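Long-range contacts in mutual gliding-motility protein MglA (Myxococcus xanthus DK 1622, PDB 6H17), which binds and hydrolyses GTP as a small GTPase switch that coordinates the two gliding motilities of the bacterium and controls the direction and speed of movement: residues R9-K14 / G65-F70; C13-Y18 / T72-Y77; P135-Y140 / A184-T189. One frame throughout, in Å; residues are numbered along the deposited sequence.

Interaction 1: residues R9-K14 / G65-F70; sequences REINCK and GEIRGF
The Phe70 ring is sandwiched between two side chains of segment 9-14, the guanidinium of Arg9 over one face and the methyl end of Ile11 over the other. The guanidinium lies nearly flat on the ring, planes 21° apart and centres 4.1 Å apart; it is shifted so that NH2 sits 3.3 Å from CZ of Phe70, toward the rim, in a cation-pi stack. On the opposite face CD1 of Ile11 makes a CH-pi contact, 3.6 Å from CG of Phe70, while Glu10 N stands at the ring edge. At the edge of the guanidinium, NE of Arg9 donates to Gly69 O over 3.0 Å, a fairly straight bond (163°), and a water near the same plane joins NH2, weakly, to Arg68 O. The Arg9 chain bends at both chi2 and chi3 (-66°), folding back over the loop instead of extending from it.

Ile67 to Phe70 form a type II turn closed by Phe70 N to Ile67 O; glycine suits its third position, because the positive phi of Gly69 would press a side chain against the preceding carbonyl. Ile11 CD1 also reaches CB of Ile67 at 4.3 Å. Arginine suits this exposed site: its flat cation covers an aromatic face while its N-H groups serve the turn carbonyl and, through NH1, Tyr6 O, so stacking and hydrogen bonding together probably limit rotation of the guanidinium.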
# COMPACT_ATOMS: atom_id res chain seq x y z
N ARG A 9 19.46 -0.27 -17.46
CA ARG A 9 18.09 -0.20 -17.96
C ARG A 9 17.10 -0.79 -16.97
O ARG A 9 16.16 -1.50 -17.36
CB ARG A 9 17.90 -0.84 -19.33
CG ARG A 9 18.94 -0.49 -20.35
CD ARG A 9 18.99 0.98 -20.54
NE ARG A 9 17.78 1.53 -21.14
CZ ARG A 9 17.63 2.82 -21.41
NH1 ARG A 9 18.60 3.67 -21.11
NH2 ARG A 9 16.51 3.25 -21.98
N GLU A 10 17.30 -0.55 -15.68
CA GLU A 10 16.44 -1.09 -14.63
C GLU A 10 15.79 0.03 -13.84
O GLU A 10 16.44 1.01 -13.49
CB GLU A 10 17.23 -2.01 -13.69
CG GLU A 10 17.83 -3.19 -14.44
CD GLU A 10 18.37 -4.30 -13.55
OE1 GLU A 10 18.93 -5.28 -14.10
OE2 GLU A 10 18.25 -4.19 -12.31
N ILE A 11 14.50 -0.14 -13.58
CA ILE A 11 13.72 0.77 -12.75
C ILE A 11 13.13 -0.02 -11.59
O ILE A 11 12.48 -1.04 -11.81
CB ILE A 11 12.58 1.43 -13.56
CG1 ILE A 11 13.14 2.23 -14.74
CG2 ILE A 11 11.71 2.28 -12.65
CD1 ILE A 11 12.06 2.76 -15.66
N ASN A 12 13.32 0.48 -10.37
CA ASN A 12 12.67 -0.10 -9.21
C ASN A 12 11.74 0.93 -8.60
O ASN A 12 12.15 2.07 -8.35
CB ASN A 12 13.70 -0.58 -8.19
CG ASN A 12 14.47 -1.79 -8.68
OD1 ASN A 12 13.92 -2.68 -9.33
ND2 ASN A 12 15.76 -1.81 -8.40
N CYS A 13 10.49 0.53 -8.43
CA CYS A 13 9.43 1.36 -7.86
C CYS A 13 9.07 0.78 -6.49
O CYS A 13 9.27 -0.42 -6.24
CB CYS A 13 8.20 1.35 -8.77
SG CYS A 13 8.50 2.09 -10.41
N LYS A 14 8.56 1.65 -5.61
CA LYS A 14 8.16 1.24 -4.26
C LYS A 14 6.71 1.59 -4.00
O LYS A 14 6.30 2.75 -4.16
CB LYS A 14 9.06 1.96 -3.27
CG LYS A 14 8.79 1.65 -1.82
CD LYS A 14 9.86 2.29 -0.96
CE LYS A 14 9.87 1.73 0.43
NZ LYS A 14 10.97 2.31 1.25
N GLY A 65 3.35 -3.73 -14.95
CA GLY A 65 3.50 -3.17 -16.27
C GLY A 65 4.93 -2.82 -16.63
O GLY A 65 5.86 -2.86 -15.82
N GLU A 66 5.09 -2.41 -17.87
CA GLU A 66 6.39 -2.17 -18.47
C GLU A 66 6.50 -0.74 -18.94
O GLU A 66 5.52 -0.12 -19.35
CB GLU A 66 6.48 -3.11 -19.67
CG GLU A 66 7.81 -3.40 -20.27
CD GLU A 66 7.70 -4.50 -21.31
OE1 GLU A 66 8.53 -5.42 -21.30
OE2 GLU A 66 6.74 -4.44 -22.13
N ILE A 67 7.72 -0.20 -18.82
CA ILE A 67 8.18 1.02 -19.49
C ILE A 67 9.11 0.55 -20.61
O ILE A 67 10.10 -0.15 -20.33
CB ILE A 67 8.94 1.92 -18.51
CG1 ILE A 67 8.07 2.27 -17.29
CG2 ILE A 67 9.44 3.16 -19.21
CD1 ILE A 67 6.86 3.05 -17.64
N ARG A 68 8.83 0.94 -21.85
CA ARG A 68 9.60 0.46 -22.99
C ARG A 68 11.07 0.77 -22.78
O ARG A 68 11.44 1.90 -22.45
CB ARG A 68 9.10 1.15 -24.26
CG ARG A 68 10.00 0.99 -25.46
CD ARG A 68 9.64 -0.20 -26.30
NE ARG A 68 9.56 0.21 -27.70
CZ ARG A 68 8.42 0.31 -28.39
NH1 ARG A 68 8.46 0.70 -29.65
NH2 ARG A 68 7.26 0.02 -27.83
N GLY A 69 11.93 -0.22 -23.01
CA GLY A 69 13.37 -0.05 -22.93
C GLY A 69 13.97 -0.23 -21.56
O GLY A 69 15.18 -0.00 -21.40
N PHE A 70 13.18 -0.62 -20.58
CA PHE A 70 13.64 -0.85 -19.21
C PHE A 70 13.01 -2.14 -18.69
O PHE A 70 12.00 -2.61 -19.21
CB PHE A 70 13.21 0.29 -18.26
CG PHE A 70 13.84 1.62 -18.57
CD1 PHE A 70 13.28 2.47 -19.49
CD2 PHE A 70 15.01 2.01 -17.93
CE1 PHE A 70 13.87 3.70 -19.78
CE2 PHE A 70 15.60 3.22 -18.20
CZ PHE A 70 15.03 4.07 -19.13
O HOH W 1 13.77 3.35 -23.33

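Interaction 2: residues C13-Y18 / T72-Y77; sequences CKIVYY and TRFHLY. With SO4 (sulfate ion), chain E.
Two adjacent parallel strands of the central sheet, 10-18 and 71-78, meet here, with Cys13 paired to Phe74, Lys14 to His75, Ile15 to Leu76 and Val16 to Tyr77. Five backbone bonds join them, from Cys13 N to Arg73 O at 2.9 Å through to Tyr17 N to Tyr77 O at 2.8 Å.

On the face carrying Lys14 and Tyr77, the extended lysine chain crosses the tyrosine at about a right angle. Its CG is anti to the backbone N (chi1 -180°), and further out CE lies over the ring face, 3.7 Å from Tyr77 CE2. NZ is also above that face, 4.6 Å from the ring centroid, a cation-pi contact, while it hydrogen-bonds to Ile92 O and Lys94 O. Lysine thus offers methylenes to an aromatic and a charge to carbonyls.

On the other face, Cys13 puts CB over the Phe74 ring, and Ile15 CG1 meets the ring edge at CD1, 3.8 Å away; helix 176-193 covers these apolar groups. Arg73 NH1 and NH2 both donate to O2 of a sulfate, probably from the crystallisation liquor, at the guanidinium edge (NH1 to O2 2.8 Å); NH2 also donates to Thr72 O. An alanine here would probably leave that sulfate without this anchor and Thr72 O without its side-chain donor.

Such pairing, of strand 10-18 leading into the P-loop (Gly19 to Thr26) with strand 71-78 running toward the predicted GTP-binding Thr78 to Gln82, is typical of the small GTPase fold.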
# COMPACT_ATOMS: atom_id res chain seq x y z
N CYS A 13 10.49 0.53 -8.43
CA CYS A 13 9.43 1.36 -7.86
C CYS A 13 9.07 0.78 -6.49
O CYS A 13 9.27 -0.42 -6.24
CB CYS A 13 8.20 1.35 -8.77
SG CYS A 13 8.50 2.09 -10.41
N LYS A 14 8.56 1.65 -5.61
CA LYS A 14 8.16 1.24 -4.26
C LYS A 14 6.71 1.59 -4.00
O LYS A 14 6.30 2.75 -4.16
CB LYS A 14 9.06 1.96 -3.27
CG LYS A 14 8.79 1.65 -1.82
CD LYS A 14 9.86 2.29 -0.96
CE LYS A 14 9.87 1.73 0.43
NZ LYS A 14 10.97 2.31 1.25
N ILE A 15 5.94 0.59 -3.59
CA ILE A 15 4.55 0.77 -3.18
C ILE A 15 4.46 0.44 -1.70
O ILE A 15 4.93 -0.63 -1.28
CB ILE A 15 3.60 -0.17 -3.95
CG1 ILE A 15 3.70 0.03 -5.46
CG2 ILE A 15 2.16 -0.01 -3.43
CD1 ILE A 15 3.49 1.37 -5.90
N VAL A 16 3.86 1.33 -0.91
CA VAL A 16 3.67 1.09 0.53
C VAL A 16 2.18 0.94 0.82
O VAL A 16 1.37 1.82 0.48
CB VAL A 16 4.30 2.21 1.38
CG1 VAL A 16 3.98 1.99 2.86
CG2 VAL A 16 5.80 2.25 1.15
N TYR A 17 1.82 -0.16 1.48
CA TYR A 17 0.50 -0.40 2.05
C TYR A 17 0.49 0.14 3.47
O TYR A 17 1.30 -0.30 4.32
CB TYR A 17 0.18 -1.89 2.00
CG TYR A 17 -0.27 -2.39 0.64
CD1 TYR A 17 -1.56 -2.82 0.44
CD2 TYR A 17 0.60 -2.42 -0.45
CE1 TYR A 17 -1.99 -3.26 -0.80
CE2 TYR A 17 0.17 -2.87 -1.67
CZ TYR A 17 -1.12 -3.28 -1.85
OH TYR A 17 -1.51 -3.70 -3.10
N TYR A 18 -0.42 1.05 3.74
CA TYR A 18 -0.51 1.78 5.00
C TYR A 18 -1.88 1.56 5.59
O TYR A 18 -2.81 1.13 4.90
CB TYR A 18 -0.32 3.28 4.71
CG TYR A 18 0.40 4.11 5.74
CD1 TYR A 18 1.77 4.20 5.74
CD2 TYR A 18 -0.30 4.84 6.68
CE1 TYR A 18 2.44 4.97 6.65
CE2 TYR A 18 0.36 5.63 7.61
CZ TYR A 18 1.74 5.69 7.59
OH TYR A 18 2.45 6.48 8.46
N THR A 72 11.25 -3.10 -15.27
CA THR A 72 10.64 -2.39 -14.17
C THR A 72 10.13 -3.41 -13.17
O THR A 72 9.44 -4.37 -13.54
CB THR A 72 9.48 -1.50 -14.64
OG1 THR A 72 9.98 -0.55 -15.59
CG2 THR A 72 8.87 -0.76 -13.47
N ARG A 73 10.49 -3.20 -11.92
CA ARG A 73 10.01 -4.06 -10.85
C ARG A 73 9.38 -3.20 -9.77
O ARG A 73 9.85 -2.10 -9.49
CB ARG A 73 11.14 -4.91 -10.28
CG ARG A 73 11.71 -5.96 -11.26
CD ARG A 73 10.68 -7.02 -11.65
NE ARG A 73 11.22 -7.96 -12.65
CZ ARG A 73 11.00 -7.91 -13.97
NH1 ARG A 73 11.55 -8.82 -14.77
NH2 ARG A 73 10.22 -6.96 -14.50
N PHE A 74 8.29 -3.70 -9.22
CA PHE A 74 7.60 -3.08 -8.10
C PHE A 74 7.94 -3.82 -6.82
O PHE A 74 7.89 -5.06 -6.77
CB PHE A 74 6.09 -3.12 -8.34
CG PHE A 74 5.62 -2.12 -9.35
CD1 PHE A 74 5.01 -0.95 -8.94
CD2 PHE A 74 5.80 -2.35 -10.70
CE1 PHE A 74 4.59 -0.02 -9.87
CE2 PHE A 74 5.37 -1.41 -11.63
CZ PHE A 74 4.77 -0.26 -11.21
N HIS A 75 8.29 -3.07 -5.78
CA HIS A 75 8.59 -3.61 -4.46
C HIS A 75 7.49 -3.15 -3.53
O HIS A 75 7.36 -1.96 -3.25
CB HIS A 75 9.96 -3.14 -4.00
CG HIS A 75 11.08 -3.65 -4.86
ND1 HIS A 75 12.34 -3.12 -4.83
CD2 HIS A 75 11.11 -4.67 -5.75
CE1 HIS A 75 13.11 -3.77 -5.69
NE2 HIS A 75 12.39 -4.72 -6.26
N LEU A 76 6.67 -4.10 -3.11
CA LEU A 76 5.57 -3.82 -2.19
C LEU A 76 6.03 -4.00 -0.76
O LEU A 76 6.69 -5.00 -0.42
CB LEU A 76 4.42 -4.78 -2.44
CG LEU A 76 3.51 -4.50 -3.63
CD1 LEU A 76 4.23 -4.22 -4.91
CD2 LEU A 76 2.49 -5.65 -3.81
N TYR A 77 5.67 -3.03 0.09
CA TYR A 77 5.96 -3.05 1.51
C TYR A 77 4.67 -2.85 2.29
O TYR A 77 3.77 -2.13 1.83
CB TYR A 77 6.89 -1.90 1.92
CG TYR A 77 8.34 -2.02 1.46
CD1 TYR A 77 9.31 -2.41 2.36
CD2 TYR A 77 8.72 -1.76 0.16
CE1 TYR A 77 10.64 -2.51 1.98
CE2 TYR A 77 10.07 -1.87 -0.24
CZ TYR A 77 10.99 -2.24 0.69
OH TYR A 77 12.32 -2.38 0.34
S SO4 E . 9.55 -9.05 -17.93
O1 SO4 E . 9.29 -8.67 -19.33
O2 SO4 E . 10.57 -8.16 -17.34
O3 SO4 E . 8.31 -8.90 -17.16
O4 SO4 E . 9.98 -10.44 -17.86

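Interaction 3: residues P135-Y140 / A184-T189; sequences PYVIQY and AKLVLT
Leu186, on helix 176-193, leans against the start of strand 136-141, and its side chain can be followed atom by atom. Its CB rests on Pro135 CB at 3.7 Å. From there chi1 (-68°) sets CG anti to the carbonyl carbon, and chi2 (173°) turns CD1 on toward the strand. CD1 then lies 4.1 Å from Val137 CG2 and equally 4.1 Å from the backbone N of Tyr136, so a single leucine spans three consecutive residues, touching the first with its root and the next two with one methyl.

Val187, one residue further along the helix, crosses Pro135 at about a right angle. Its CG2 approaches Pro135 CB at 3.8 Å and the ring atom CG at 4.1 Å, so the proline ring has neighbours from two successive helix positions. Proline suits this place: it offers a compact apolar ring just ahead of the strand. Its carbonyl is still available to the sheet, where the Pro135 backbone bonds with that of Val99.

The side chains that meet each other across the pair are all apolar, and branched residues fill it from both segments. Val137 points toward the helix and also packs on Thr179, Ala182 and Val183 of the same helix, whereas the side chain of Tyr136 leaves the backbone away from the helix and touches Phe101 and Ile163. A C-terminal helix packed over one face of the mixed central sheet is typical of the alpha/beta fold of Ras-like and Arf-family GTPases.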
# COMPACT_ATOMS: atom_id res chain seq x y z
N PRO A 135 0.76 9.06 -6.43
CA PRO A 135 -0.14 7.94 -6.74
C PRO A 135 -0.67 7.31 -5.46
O PRO A 135 0.10 6.92 -4.57
CB PRO A 135 0.77 6.97 -7.50
CG PRO A 135 1.70 7.92 -8.23
CD PRO A 135 2.01 8.98 -7.23
N TYR A 136 -2.00 7.20 -5.37
CA TYR A 136 -2.65 6.88 -4.10
C TYR A 136 -4.02 6.28 -4.37
O TYR A 136 -4.82 6.85 -5.11
CB TYR A 136 -2.77 8.17 -3.26
CG TYR A 136 -3.67 8.06 -2.05
CD1 TYR A 136 -3.61 6.97 -1.22
CD2 TYR A 136 -4.58 9.07 -1.74
CE1 TYR A 136 -4.44 6.85 -0.13
CE2 TYR A 136 -5.41 8.97 -0.63
CZ TYR A 136 -5.33 7.84 0.16
OH TYR A 136 -6.13 7.68 1.27
N VAL A 137 -4.27 5.12 -3.77
CA VAL A 137 -5.53 4.40 -3.88
C VAL A 137 -5.96 4.02 -2.47
O VAL A 137 -5.11 3.70 -1.63
CB VAL A 137 -5.38 3.15 -4.76
CG1 VAL A 137 -6.65 2.30 -4.77
CG2 VAL A 137 -4.96 3.56 -6.18
N ILE A 138 -7.25 4.04 -2.22
CA ILE A 138 -7.80 3.64 -0.92
C ILE A 138 -8.61 2.36 -1.07
O ILE A 138 -9.37 2.18 -2.04
CB ILE A 138 -8.62 4.77 -0.26
CG1 ILE A 138 -8.95 4.38 1.19
CG2 ILE A 138 -9.86 5.12 -1.04
CD1 ILE A 138 -9.29 5.59 2.09
N GLN A 139 -8.45 1.47 -0.11
CA GLN A 139 -9.16 0.20 -0.05
C GLN A 139 -10.02 0.15 1.19
O GLN A 139 -9.53 0.38 2.30
CB GLN A 139 -8.15 -0.94 -0.03
CG GLN A 139 -8.79 -2.32 -0.06
CD GLN A 139 -7.79 -3.42 0.09
OE1 GLN A 139 -7.53 -3.89 1.20
NE2 GLN A 139 -7.21 -3.86 -1.03
N TYR A 140 -11.30 -0.16 1.02
CA TYR A 140 -12.22 -0.36 2.14
C TYR A 140 -12.28 -1.86 2.38
O TYR A 140 -13.06 -2.58 1.75
CB TYR A 140 -13.59 0.22 1.84
CG TYR A 140 -13.59 1.66 1.37
CD1 TYR A 140 -12.74 2.62 1.94
CD2 TYR A 140 -14.43 2.07 0.35
CE1 TYR A 140 -12.76 3.95 1.50
CE2 TYR A 140 -14.44 3.38 -0.09
CZ TYR A 140 -13.60 4.31 0.49
OH TYR A 140 -13.58 5.63 0.06
N ALA A 184 -0.41 0.64 -9.35
CA ALA A 184 0.74 0.39 -10.21
C ALA A 184 0.62 1.15 -11.51
O ALA A 184 1.62 1.71 -12.01
CB ALA A 184 0.90 -1.10 -10.48
N LYS A 185 -0.58 1.23 -12.08
CA LYS A 185 -0.78 2.00 -13.30
C LYS A 185 -0.52 3.49 -13.07
O LYS A 185 0.09 4.15 -13.91
CB LYS A 185 -2.19 1.76 -13.84
CG LYS A 185 -2.51 2.48 -15.13
CD LYS A 185 -3.86 2.05 -15.68
CE LYS A 185 -4.13 2.71 -17.03
NZ LYS A 185 -5.53 2.51 -17.49
N LEU A 186 -0.97 4.03 -11.94
CA LEU A 186 -0.69 5.43 -11.63
C LEU A 186 0.81 5.69 -11.52
O LEU A 186 1.30 6.71 -12.00
CB LEU A 186 -1.39 5.84 -10.34
CG LEU A 186 -2.92 5.89 -10.41
CD1 LEU A 186 -3.49 6.15 -9.01
CD2 LEU A 186 -3.41 6.93 -11.39
N VAL A 187 1.54 4.77 -10.88
CA VAL A 187 2.99 4.92 -10.76
C VAL A 187 3.65 4.88 -12.13
O VAL A 187 4.53 5.69 -12.43
CB VAL A 187 3.54 3.84 -9.81
CG1 VAL A 187 5.06 3.77 -9.91
CG2 VAL A 187 3.09 4.11 -8.38
N LEU A 188 3.25 3.93 -12.98
CA LEU A 188 3.84 3.84 -14.31
C LEU A 188 3.57 5.10 -15.13
O LEU A 188 4.44 5.56 -15.87
CB LEU A 188 3.31 2.61 -15.03
CG LEU A 188 3.87 1.27 -14.57
CD1 LEU A 188 3.02 0.15 -15.15
CD2 LEU A 188 5.31 1.07 -14.98
N THR A 189 2.36 5.64 -15.04
CA THR A 189 2.04 6.86 -15.77
C THR A 189 2.98 7.98 -15.36
O THR A 189 3.45 8.75 -16.21
CB THR A 189 0.58 7.23 -15.55
OG1 THR A 189 -0.26 6.23 -16.14
CG2 THR A 189 0.26 8.59 -16.16

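All three contacts reach one mixed sheet; interaction 3 joins it to the C-terminal helix 176-193, which also touches residues of the other two. Interactions 1 and 2 start from the same strand, 10-18, and share Cys13 and Lys14; their centres lie about 13 Å apart, and Ile11 O probably hydrogen-bonds to Arg73 N between them. Interaction 3 comes later along the chain, its centre about 11 Å from that of interaction 2 and about 16 Å from that of interaction 1. On the helix, Val187 touches Ile15, Phe74 and Cys13, and Leu188 touches Phe74, Gly65 and Ile67. The helix thus ties the sheet that carries the nucleotide-binding loops to the loop before strand 71-78.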